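Side-chain contacts in oxygen-independent coproporphyrinogen III oxidase (Escherichia coli, PDB 1OLT), which catalyses the oxygen-independent oxidative decarboxylation of two propionate groups of coproporphyrinogen III to vinyl groups, a radical step of heme biosynthesis that uses S-adenosylmethionine and an iron-sulfur cluster: residues A[95-100]-A[132-137]; A[101-106]-A[318-323]; A[304-307]-A[312-315]. All coordinates share one frame; numbering follows the deposited sequence. Where two conformers were deposited one is given.

Interaction 1. Residues A[95-100]-A[132-137]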
ATOM      1  N   HIS A  95       9.500 -24.288   1.901  1.00 14.90           N
ATOM      2  CA  HIS A  95       9.689 -24.353   3.328  1.00 15.01           C
ATOM      3  C   HIS A  95       8.541 -23.720   4.183  1.00 13.74           C
ATOM      4  O   HIS A  95       8.237 -24.248   5.200  1.00 12.13           O
ATOM      5  CB  HIS A  95      11.042 -23.750   3.692  1.00 15.48           C
ATOM      6  CG  HIS A  95      12.200 -24.564   3.168  1.00 20.43           C
ATOM      7  ND1 HIS A  95      12.983 -25.352   3.991  1.00 22.79           N
ATOM      8  CD2 HIS A  95      12.692 -24.736   1.908  1.00 18.56           C
ATOM      9  CE1 HIS A  95      13.914 -25.961   3.263  1.00 20.96           C
ATOM     10  NE2 HIS A  95      13.750 -25.619   2.000  1.00 23.57           N
ATOM     11  N   ARG A  96       7.933 -22.624   3.737  1.00 13.58           N
ATOM     12  CA  ARG A  96       6.905 -21.898   4.511  1.00 13.07           C
ATOM     13  C   ARG A  96       5.511 -22.430   4.290  1.00 13.02           C
ATOM     14  O   ARG A  96       4.742 -22.579   5.249  1.00 10.57           O
ATOM     15  CB  ARG A  96       6.899 -20.408   4.201  1.00 14.42           C
ATOM     16  CG  ARG A  96       8.026 -19.648   4.817  1.00 16.00           C
ATOM     17  CD  ARG A  96       7.933 -19.700   6.309  1.00 18.98           C
ATOM     18  NE  ARG A  96       8.757 -18.760   7.047  1.00 19.21           N
ATOM     19  CZ  ARG A  96       9.442 -19.053   8.163  1.00 19.31           C
ATOM     20  NH1 ARG A  96       9.546 -20.289   8.621  1.00 20.61           N
ATOM     21  NH2 ARG A  96      10.104 -18.093   8.800  1.00 22.09           N
ATOM     22  N   ALA A  97       5.201 -22.792   3.067  1.00 11.44           N
ATOM     23  CA  ALA A  97       3.857 -23.224   2.733  1.00 13.31           C
ATOM     24  C   ALA A  97       3.249 -24.394   3.530  1.00 14.45           C
ATOM     25  O   ALA A  97       2.043 -24.344   3.804  1.00 16.02           O
ATOM     26  CB  ALA A  97       3.734 -23.461   1.248  1.00 14.21           C
ATOM     27  N   PRO A  98       4.004 -25.436   3.912  1.00 14.67           N
ATOM     28  CA  PRO A  98       3.421 -26.480   4.763  1.00 14.83           C
ATOM     29  C   PRO A  98       2.901 -25.967   6.108  1.00 14.41           C
ATOM     30  O   PRO A  98       2.022 -26.586   6.665  1.00 12.75           O
ATOM     31  CB  PRO A  98       4.567 -27.502   4.966  1.00 15.41           C
ATOM     32  CG  PRO A  98       5.509 -27.251   3.790  1.00 14.96           C
ATOM     33  CD  PRO A  98       5.398 -25.757   3.505  1.00 15.34           C
ATOM     34  N   LEU A  99       3.420 -24.846   6.594  1.00 13.80           N
ATOM     35  CA  LEU A  99       2.924 -24.237   7.837  1.00 14.14           C
ATOM     36  C   LEU A  99       1.456 -23.766   7.687  1.00 14.21           C
ATOM     37  O   LEU A  99       0.749 -23.606   8.665  1.00 13.34           O
ATOM     38  CB  LEU A  99       3.801 -23.060   8.258  1.00 14.23           C
ATOM     39  CG  LEU A  99       5.280 -23.342   8.499  1.00 15.89           C
ATOM     40  CD1 LEU A  99       5.947 -22.075   8.802  1.00 17.04           C
ATOM     41  CD2 LEU A  99       5.500 -24.340   9.614  1.00 18.81           C
ATOM     42  N   PHE A 100       1.019 -23.583   6.444  1.00 13.91           N
ATOM     43  CA  PHE A 100      -0.294 -23.048   6.133  1.00 14.43           C
ATOM     44  C   PHE A 100      -1.185 -24.024   5.390  1.00 15.05           C
ATOM     45  O   PHE A 100      -2.147 -23.585   4.741  1.00 15.61           O
ATOM     46  CB  PHE A 100      -0.101 -21.744   5.279  1.00 14.49           C
ATOM     47  CG  PHE A 100       0.733 -20.696   5.974  1.00 14.45           C
ATOM     48  CD1 PHE A 100       0.149 -19.796   6.904  1.00 15.74           C
ATOM     49  CD2 PHE A 100       2.085 -20.635   5.765  1.00 13.62           C
ATOM     50  CE1 PHE A 100       0.937 -18.831   7.557  1.00 15.20           C
ATOM     51  CE2 PHE A 100       2.880 -19.704   6.421  1.00 13.81           C
ATOM     52  CZ  PHE A 100       2.306 -18.795   7.325  1.00 13.70           C
ATOM     53  N   GLU A 132       0.138 -24.575  -6.394  1.00 13.31           N
ATOM     54  CA  GLU A 132       0.375 -25.942  -5.988  1.00 15.11           C
ATOM     55  C   GLU A 132       0.761 -26.052  -4.549  1.00 14.18           C
ATOM     56  O   GLU A 132       0.716 -27.136  -4.032  1.00 14.69           O
ATOM     57  CB  GLU A 132       1.465 -26.600  -6.865  1.00 16.07           C
ATOM     58  CG  GLU A 132       0.895 -26.829  -8.259  1.00 20.35           C
ATOM     59  CD  GLU A 132       1.857 -27.572  -9.184  1.00 25.82           C
ATOM     60  OE1 GLU A 132       3.082 -27.615  -8.877  1.00 26.66           O
ATOM     61  OE2 GLU A 132       1.351 -28.045 -10.225  1.00 27.25           O
ATOM     62  N   ASN A 133       1.162 -24.965  -3.896  1.00 12.02           N
ATOM     63  CA  ASN A 133       1.592 -25.050  -2.508  1.00 12.60           C
ATOM     64  C   ASN A 133       0.656 -24.415  -1.475  1.00 12.75           C
ATOM     65  O   ASN A 133       0.827 -24.650  -0.289  1.00 12.20           O
ATOM     66  CB  ASN A 133       2.997 -24.475  -2.361  1.00 12.24           C
ATOM     67  CG  ASN A 133       4.024 -25.443  -2.885  1.00 15.04           C
ATOM     68  OD1 ASN A 133       4.276 -26.406  -2.239  1.00 15.98           O
ATOM     69  ND2 ASN A 133       4.562 -25.209  -4.118  1.00  7.54           N
ATOM     70  N   PHE A 134      -0.304 -23.629  -1.949  1.00 13.06           N
ATOM     71  CA  PHE A 134      -1.353 -23.046  -1.116  1.00 14.40           C
ATOM     72  C   PHE A 134      -2.690 -23.337  -1.779  1.00 14.76           C
ATOM     73  O   PHE A 134      -2.772 -23.457  -3.019  1.00 15.65           O
ATOM     74  CB  PHE A 134      -1.191 -21.501  -0.991  1.00 13.24           C
ATOM     75  CG  PHE A 134       0.103 -21.051  -0.358  1.00 12.87           C
ATOM     76  CD1 PHE A 134       0.219 -20.937   0.999  1.00 11.98           C
ATOM     77  CD2 PHE A 134       1.203 -20.694  -1.150  1.00 13.93           C
ATOM     78  CE1 PHE A 134       1.380 -20.479   1.574  1.00 11.42           C
ATOM     79  CE2 PHE A 134       2.359 -20.246  -0.592  1.00 13.39           C
ATOM     80  CZ  PHE A 134       2.457 -20.131   0.767  1.00 15.27           C
ATOM     81  N   GLN A 135      -3.725 -23.428  -0.975  1.00 14.61           N
ATOM     82  CA  GLN A 135      -5.079 -23.617  -1.446  1.00 16.18           C
ATOM     83  C   GLN A 135      -5.794 -22.270  -1.695  1.00 16.36           C
ATOM     84  O   GLN A 135      -6.154 -21.568  -0.763  1.00 16.39           O
ATOM     85  CB  GLN A 135      -5.875 -24.464  -0.426  1.00 16.34           C
ATOM     86  CG  GLN A 135      -7.117 -25.070  -1.081  1.00 22.70           C
ATOM     87  CD  GLN A 135      -7.847 -26.122  -0.238  1.00 26.91           C
ATOM     88  OE1 GLN A 135      -7.242 -26.799   0.641  1.00 31.28           O
ATOM     89  NE2 GLN A 135      -9.160 -26.287  -0.516  1.00 28.21           N
ATOM     90  N   PHE A 136      -6.015 -21.949  -2.965  1.00 16.63           N
ATOM     91  CA  PHE A 136      -6.615 -20.679  -3.369  1.00 16.70           C
ATOM     92  C   PHE A 136      -8.111 -20.816  -3.430  1.00 16.25           C
ATOM     93  O   PHE A 136      -8.627 -21.797  -4.007  1.00 14.78           O
ATOM     94  CB  PHE A 136      -6.144 -20.277  -4.765  1.00 16.39           C
ATOM     95  CG  PHE A 136      -4.849 -19.591  -4.782  1.00 17.56           C
ATOM     96  CD1 PHE A 136      -3.692 -20.243  -4.343  1.00 18.48           C
ATOM     97  CD2 PHE A 136      -4.754 -18.309  -5.224  1.00 20.36           C
ATOM     98  CE1 PHE A 136      -2.487 -19.619  -4.368  1.00 17.81           C
ATOM     99  CE2 PHE A 136      -3.520 -17.652  -5.230  1.00 18.06           C
ATOM    100  CZ  PHE A 136      -2.398 -18.322  -4.784  1.00 20.68           C
ATOM    101  N   ASN A 137      -8.821 -19.847  -2.851  1.00 15.71           N
ATOM    102  CA  ASN A 137     -10.269 -19.769  -3.067  1.00 16.56           C
ATOM    103  C   ASN A 137     -10.488 -19.470  -4.577  1.00 17.06           C
ATOM    104  O   ASN A 137      -9.718 -18.746  -5.220  1.00 15.06           O
ATOM    105  CB  ASN A 137     -10.953 -18.662  -2.237  1.00 16.05           C
ATOM    106  CG  ASN A 137     -10.889 -18.903  -0.749  1.00 16.33           C
ATOM    107  OD1 ASN A 137     -10.638 -20.025  -0.294  1.00 16.49           O
ATOM    108  ND2 ASN A 137     -11.137 -17.843   0.036  1.00 14.62           N
TER
HETATM  109  O   HOH W   1      -0.237 -24.403   2.155  1.00 32.93           O
HETATM  110  O   HOH W   2      -3.096 -23.082   1.788  1.00 32.67           O

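Interaction 2. Residues A[101-106]-A[318-323]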
ATOM      1  N   ALA A 101      -0.883 -25.329   5.471  1.00 15.95           N
ATOM      2  CA  ALA A 101      -1.622 -26.373   4.731  1.00 16.41           C
ATOM      3  C   ALA A 101      -3.140 -26.379   4.948  1.00 17.68           C
ATOM      4  O   ALA A 101      -3.902 -26.721   4.029  1.00 18.69           O
ATOM      5  CB  ALA A 101      -1.076 -27.808   5.110  1.00 17.14           C
ATOM      6  N   GLY A 102      -3.590 -26.076   6.162  1.00 17.73           N
ATOM      7  CA  GLY A 102      -5.043 -25.960   6.397  1.00 18.38           C
ATOM      8  C   GLY A 102      -5.748 -24.641   5.954  1.00 17.83           C
ATOM      9  O   GLY A 102      -6.922 -24.484   6.140  1.00 16.62           O
ATOM     10  N   ARG A 103      -5.002 -23.695   5.388  0.50 17.52           N
ATOM     11  CA  ARG A 103      -5.550 -22.378   5.134  0.50 17.04           C
ATOM     12  C   ARG A 103      -6.156 -22.313   3.760  0.50 16.77           C
ATOM     13  O   ARG A 103      -5.871 -23.155   2.894  0.50 17.13           O
ATOM     14  CB  ARG A 103      -4.463 -21.312   5.263  0.50 17.28           C
ATOM     15  CG  ARG A 103      -3.741 -21.322   6.605  0.50 19.02           C
ATOM     16  CD  ARG A 103      -4.520 -20.794   7.779  0.50 19.15           C
ATOM     17  NE  ARG A 103      -3.561 -20.401   8.815  0.50 19.85           N
ATOM     18  CZ  ARG A 103      -3.371 -19.170   9.263  0.50 20.56           C
ATOM     19  NH1 ARG A 103      -4.122 -18.158   8.832  0.50 20.04           N
ATOM     20  NH2 ARG A 103      -2.436 -18.962  10.186  0.50 21.90           N
ATOM     21  N   HIS A 104      -6.964 -21.263   3.573  1.00 16.28           N
ATOM     22  CA  HIS A 104      -7.591 -20.932   2.320  1.00 16.43           C
ATOM     23  C   HIS A 104      -7.189 -19.514   1.987  1.00 15.33           C
ATOM     24  O   HIS A 104      -7.330 -18.637   2.833  1.00 13.60           O
ATOM     25  CB  HIS A 104      -9.095 -21.057   2.492  1.00 17.23           C
ATOM     26  CG  HIS A 104      -9.517 -22.461   2.793  1.00 20.99           C
ATOM     27  ND1 HIS A 104      -9.979 -23.321   1.821  1.00 24.28           N
ATOM     28  CD2 HIS A 104      -9.457 -23.186   3.942  1.00 25.66           C
ATOM     29  CE1 HIS A 104     -10.252 -24.495   2.369  1.00 25.79           C
ATOM     30  NE2 HIS A 104      -9.924 -24.447   3.650  1.00 26.26           N
ATOM     31  N   VAL A 105      -6.676 -19.320   0.771  1.00 13.47           N
ATOM     32  CA  VAL A 105      -6.103 -18.062   0.346  1.00 13.64           C
ATOM     33  C   VAL A 105      -7.215 -17.252  -0.328  1.00 13.47           C
ATOM     34  O   VAL A 105      -7.834 -17.713  -1.263  1.00 13.04           O
ATOM     35  CB  VAL A 105      -4.921 -18.271  -0.566  1.00 13.21           C
ATOM     36  CG1 VAL A 105      -4.500 -16.989  -1.110  1.00 14.01           C
ATOM     37  CG2 VAL A 105      -3.771 -18.936   0.259  1.00 12.05           C
ATOM     38  N   SER A 106      -7.494 -16.068   0.210  1.00 13.64           N
ATOM     39  CA  SER A 106      -8.503 -15.176  -0.313  1.00 13.47           C
ATOM     40  C   SER A 106      -7.905 -14.034  -1.126  1.00 14.10           C
ATOM     41  O   SER A 106      -8.621 -13.309  -1.840  1.00 12.69           O
ATOM     42  CB  SER A 106      -9.334 -14.600   0.862  1.00 13.94           C
ATOM     43  OG  SER A 106      -8.486 -13.852   1.738  1.00 13.46           O
ATOM     44  N   ASP A 318      -9.199  -9.114   9.124  1.00 29.22           N
ATOM     45  CA  ASP A 318      -8.947 -10.342   9.905  1.00 27.97           C
ATOM     46  C   ASP A 318      -8.433 -11.465   8.983  1.00 25.21           C
ATOM     47  O   ASP A 318      -8.953 -12.572   9.009  1.00 24.29           O
ATOM     48  CB  ASP A 318     -10.187 -10.827  10.732  1.00 28.77           C
ATOM     49  CG  ASP A 318     -10.453  -9.973  12.037  1.00 32.22           C
ATOM     50  OD1 ASP A 318      -9.584  -9.177  12.491  1.00 36.50           O
ATOM     51  OD2 ASP A 318     -11.539 -10.043  12.656  1.00 33.80           O
ATOM     52  N   THR A 319      -7.423 -11.158   8.160  1.00 22.23           N
ATOM     53  CA  THR A 319      -6.651 -12.183   7.495  1.00 20.77           C
ATOM     54  C   THR A 319      -5.233 -12.220   8.078  1.00 18.74           C
ATOM     55  O   THR A 319      -4.735 -11.224   8.568  1.00 16.44           O
ATOM     56  CB  THR A 319      -6.567 -11.968   5.947  1.00 21.86           C
ATOM     57  OG1 THR A 319      -5.781 -10.797   5.659  1.00 22.56           O
ATOM     58  CG2 THR A 319      -7.946 -11.683   5.381  1.00 23.14           C
ATOM     59  N   ASP A 320      -4.591 -13.388   8.009  1.00 16.20           N
ATOM     60  CA  ASP A 320      -3.180 -13.448   8.231  1.00 15.26           C
ATOM     61  C   ASP A 320      -2.544 -13.197   6.859  1.00 14.24           C
ATOM     62  O   ASP A 320      -3.029 -13.727   5.848  1.00 13.60           O
ATOM     63  CB  ASP A 320      -2.765 -14.807   8.744  1.00 15.61           C
ATOM     64  CG  ASP A 320      -3.080 -15.023  10.192  1.00 15.80           C
ATOM     65  OD1 ASP A 320      -3.143 -14.057  10.958  1.00 16.00           O
ATOM     66  OD2 ASP A 320      -3.270 -16.175  10.664  1.00 17.56           O
ATOM     67  N   LEU A 321      -1.460 -12.426   6.835  1.00 12.51           N
ATOM     68  CA  LEU A 321      -0.790 -12.029   5.602  1.00 12.89           C
ATOM     69  C   LEU A 321       0.618 -12.593   5.641  1.00 12.18           C
ATOM     70  O   LEU A 321       1.393 -12.273   6.550  1.00 11.84           O
ATOM     71  CB  LEU A 321      -0.702 -10.514   5.525  1.00 13.91           C
ATOM     72  CG  LEU A 321       0.358  -9.962   4.548  1.00 17.49           C
ATOM     73  CD1 LEU A 321      -0.286 -10.001   3.285  1.00 19.57           C
ATOM     74  CD2 LEU A 321       0.822  -8.502   4.943  1.00 20.85           C
ATOM     75  N   LEU A 322       0.921 -13.471   4.696  1.00 11.34           N
ATOM     76  CA  LEU A 322       2.248 -14.007   4.541  1.00 11.55           C
ATOM     77  C   LEU A 322       2.957 -13.310   3.400  1.00 11.05           C
ATOM     78  O   LEU A 322       2.508 -13.328   2.239  1.00 10.70           O
ATOM     79  CB  LEU A 322       2.213 -15.517   4.253  1.00 10.85           C
ATOM     80  CG  LEU A 322       3.561 -16.144   4.012  1.00 12.66           C
ATOM     81  CD1 LEU A 322       4.475 -16.141   5.256  1.00 13.05           C
ATOM     82  CD2 LEU A 322       3.404 -17.600   3.448  1.00 14.62           C
ATOM     83  N   GLY A 323       4.114 -12.769   3.712  1.00 11.70           N
ATOM     84  CA  GLY A 323       4.884 -12.020   2.769  1.00 12.27           C
ATOM     85  C   GLY A 323       6.114 -12.839   2.396  1.00 12.11           C
ATOM     86  O   GLY A 323       6.849 -13.338   3.279  1.00 12.13           O
TER

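Interaction 3. Residues A[304-307]-A[312-315]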
ATOM      1  N   GLY A 304     -18.799   1.226   7.413  1.00 30.41           N
ATOM      2  CA  GLY A 304     -18.011   1.243   8.631  1.00 30.31           C
ATOM      3  C   GLY A 304     -17.094   0.045   8.774  1.00 30.27           C
ATOM      4  O   GLY A 304     -16.633  -0.224   9.869  1.00 30.82           O
ATOM      5  N   VAL A 305     -16.828  -0.655   7.676  1.00 29.50           N
ATOM      6  CA  VAL A 305     -16.005  -1.866   7.698  1.00 29.35           C
ATOM      7  C   VAL A 305     -14.901  -1.867   6.634  1.00 28.47           C
ATOM      8  O   VAL A 305     -14.519  -2.904   6.105  1.00 30.26           O
ATOM      9  CB  VAL A 305     -16.901  -3.147   7.618  1.00 29.51           C
ATOM     10  CG1 VAL A 305     -17.876  -3.152   8.785  1.00 28.18           C
ATOM     11  CG2 VAL A 305     -17.664  -3.227   6.310  1.00 29.69           C
ATOM     12  N   LEU A 306     -14.330  -0.707   6.360  1.00 27.25           N
ATOM     13  CA  LEU A 306     -13.180  -0.658   5.509  1.00 26.02           C
ATOM     14  C   LEU A 306     -11.950  -1.091   6.328  1.00 26.43           C
ATOM     15  O   LEU A 306     -11.851  -0.779   7.501  1.00 26.03           O
ATOM     16  CB  LEU A 306     -13.011   0.748   4.919  1.00 25.36           C
ATOM     17  CG  LEU A 306     -11.812   0.934   3.971  1.00 23.26           C
ATOM     18  CD1 LEU A 306     -11.990   0.117   2.704  1.00 21.57           C
ATOM     19  CD2 LEU A 306     -11.584   2.401   3.599  1.00 22.73           C
ATOM     20  N   HIS A 307     -11.011  -1.782   5.681  1.00 26.67           N
ATOM     21  CA  HIS A 307      -9.766  -2.238   6.308  1.00 27.12           C
ATOM     22  C   HIS A 307      -8.547  -1.809   5.543  1.00 27.73           C
ATOM     23  O   HIS A 307      -8.649  -1.168   4.469  1.00 26.82           O
ATOM     24  CB  HIS A 307      -9.761  -3.768   6.464  1.00 27.42           C
ATOM     25  CG  HIS A 307     -10.890  -4.275   7.299  1.00 28.88           C
ATOM     26  ND1 HIS A 307     -12.095  -4.674   6.757  1.00 31.35           N
ATOM     27  CD2 HIS A 307     -11.014  -4.411   8.642  1.00 29.74           C
ATOM     28  CE1 HIS A 307     -12.911  -5.045   7.730  1.00 31.11           C
ATOM     29  NE2 HIS A 307     -12.276  -4.900   8.881  1.00 31.28           N
ATOM     30  N   GLY A 312      -2.442  -1.373   1.242  1.00 26.19           N
ATOM     31  CA  GLY A 312      -3.424  -0.288   1.254  1.00 25.21           C
ATOM     32  C   GLY A 312      -4.806  -0.694   1.686  1.00 24.30           C
ATOM     33  O   GLY A 312      -5.005  -1.662   2.439  1.00 24.89           O
ATOM     34  N   TYR A 313      -5.803   0.083   1.263  1.00 22.70           N
ATOM     35  CA  TYR A 313      -7.162  -0.216   1.668  1.00 21.33           C
ATOM     36  C   TYR A 313      -7.671  -1.538   1.074  1.00 21.46           C
ATOM     37  O   TYR A 313      -7.285  -1.911  -0.032  1.00 19.85           O
ATOM     38  CB  TYR A 313      -8.064   0.910   1.237  1.00 20.66           C
ATOM     39  CG  TYR A 313      -7.938   2.162   2.058  1.00 18.40           C
ATOM     40  CD1 TYR A 313      -8.174   2.158   3.425  1.00 16.44           C
ATOM     41  CD2 TYR A 313      -7.626   3.341   1.461  1.00 18.56           C
ATOM     42  CE1 TYR A 313      -8.084   3.343   4.179  1.00 18.25           C
ATOM     43  CE2 TYR A 313      -7.574   4.536   2.192  1.00 22.02           C
ATOM     44  CZ  TYR A 313      -7.796   4.529   3.556  1.00 17.54           C
ATOM     45  OH  TYR A 313      -7.711   5.729   4.248  1.00 20.55           O
ATOM     46  N   THR A 314      -8.562  -2.197   1.803  1.00 22.19           N
ATOM     47  CA  THR A 314      -9.081  -3.485   1.380  1.00 23.98           C
ATOM     48  C   THR A 314     -10.339  -3.808   2.117  1.00 24.82           C
ATOM     49  O   THR A 314     -10.497  -3.381   3.262  1.00 25.55           O
ATOM     50  CB  THR A 314      -8.023  -4.647   1.625  1.00 24.13           C
ATOM     51  OG1 THR A 314      -8.543  -5.899   1.152  1.00 23.65           O
ATOM     52  CG2 THR A 314      -7.829  -4.899   3.117  1.00 25.41           C
ATOM     53  N   THR A 315     -11.231  -4.580   1.482  1.00 25.58           N
ATOM     54  CA  THR A 315     -12.439  -5.130   2.135  1.00 27.03           C
ATOM     55  C   THR A 315     -12.186  -6.322   3.074  1.00 27.54           C
ATOM     56  O   THR A 315     -12.983  -6.613   3.904  1.00 27.61           O
ATOM     57  CB  THR A 315     -13.469  -5.605   1.065  1.00 27.34           C
ATOM     58  OG1 THR A 315     -12.783  -6.291  -0.008  1.00 28.09           O
ATOM     59  CG2 THR A 315     -14.125  -4.394   0.390  1.00 28.01           C
TER
HETATM   60  O   HOH W   3     -15.064  -5.109   4.740  1.00 51.90           O

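Interaction 1. Residues A[95-100]-A[132-137]
With CG anti to its carbonyl carbon (chi1 -61°), F134 sends its ring back beneath A97, and the backbone of F100 brings that residue's CB to the rim of the same ring. This is packing between neighbouring helix ends in the beta/alpha barrel of the radical SAM core: 95-100 runs from helix 80-96 into a 3-10 segment, 97-99, and 132-137 leads from the helix 120-133 into strand 136-137. The methyl group of A97 lies over one face of F134 in a CH-pi contact, its CB 3.9 Å from the ring centroid and 24° off the ring normal. It is displaced toward the rim, as its closest approach shows: A97 CB is 3.6 Å from F134 CZ. F100 arrives differently, near the plane of the F134 ring, with F100 CB 4.2 Å from F134 CE1. L53 and L55 of strand 53-62 and V105 also touch the F134 side chain, which is therefore buried between the helix ends and the sheet. Losing this ring to an alanine here would probably open a gap under the A97 methyl and leave F100 CB without its aromatic neighbour. N133 completes the apolar side with CB, 3.8 Å from A97 CB, while its ND2 turns to a hydrogen bond with L129 O in its own helix. Between the main chains, two waters do the polar work. One sits within bonding distance of A97 O and N133 O, but with more acceptors about it than protons to give, so both bonds cannot be taken as certain. The second accepts from the backbone at 2.9 Å, its oxygen to Q135 N, and under the same caution may donate to F100 O at 3.1 Å.

Interaction 2. Residues A[101-106]-A[318-323]
In the conformer given, R103 reaches D320 with both terminal nitrogens, and both converge on a single carboxylate oxygen. R103 NH1 lies 2.8 Å from D320 OD2 and R103 NH2 lies 2.9 Å from the same OD2, a salt bridge made end-on. Neither hydrogen bond is straight, the N-H...O angles being 145° and 139°, as expected when one oxygen sits between two donors. OD2 lies at the guanidinium edge, close to its plane, and is met on its anti side; the carboxylate itself is turned 60° from the guanidinium plane, which suits a fork onto one oxygen rather than a pairing of two nitrogens with two oxygens. The R103 chain is bent at chi2, and the two side chains cross at about a right angle. NH1, NH2 and D320 OD1 have further partners. R103 NH1 donates in addition to R51 O, and NH2 makes a weak hydrogen bond to V45 O; D320 OD1 accepts from G333 N. The ion pair, both partners of which are buried, thus joins the main chain at R51 to that at G333. Strands 105-112 and 320-324 flank strand 53-62 in the mostly parallel sheet of the radical SAM barrel, both paired with it in parallel, so R103, just ahead of strand 105-112, reaches past strand 53-62 to D320 on strand 320-324. L53 accordingly touches the R103 side chain, and H104 and S106 are bonded to it through the backbone. Toward the other end the approach is loose: S106 OG comes to 4.3 Å from T319 CG2, a methyl that cannot satisfy it. The hydroxyl pairs instead with Q316 OE1, a few residues ahead of strand 320-324. One residue past D320, L321 touches a bound S-adenosylmethionine.

Interaction 3. Residues A[304-307]-A[312-315]
L306 lays its CD2 methyl against the ring of Y313, L306 CD2 being 3.4 Å from Y313 CD1 and 3.7 Å from Y313 CE1, the two side chains crossing at about a right angle. The setting is a two-stranded antiparallel hairpin, 307-308 with 313-314, entered from helix 296-303 through the Schellman motif in which G304 is the first non-helical residue. With CG anti to the backbone N (chi1 -179°), L306 is swung to the Y313 side, where I285 and C379 touch both residues; the phenol oxygen is hydrogen-bonded to I378 O. H307 and T314 form a hydrogen-bonded pair, and their side chains share a face of the sheet, H307 CB being 4.0 Å from T314 CG2. The two backbone bonds, H307 N to T314 O and T314 N to H307 O, are each 2.9 Å long. H307 O takes a further CA-H...O contact from Y313 CA at 3.3 Å. Beyond the pair, the two segments are bridged by a water that lies at the edge of the H307 ring, in its plane; it donates to V305 O at 2.6 Å and to T315 O at 2.7 Å.

How the interactions relate
Interactions 1 and 2 belong to one region of the barrel and touch: the chain passes from 95-100 straight into 101-106, and V105 N and O are probably hydrogen-bonded to Q135 O and N137 N. Interaction 3 lies about 17 Å from interaction 2, centre to centre, and is nested in its long chain loop; 312-315 leads by way of Q316 into 318-323. Interaction 1 is a buried contact although it lies toward the periphery; apolar groups meet there and waters lie between the main chains. Interaction 2 is partly buried and electrostatic, linking the approach to strand 105-112 with strand 320-324. Interaction 3, also partly buried, depends on local backbone pairing in a separate hairpin.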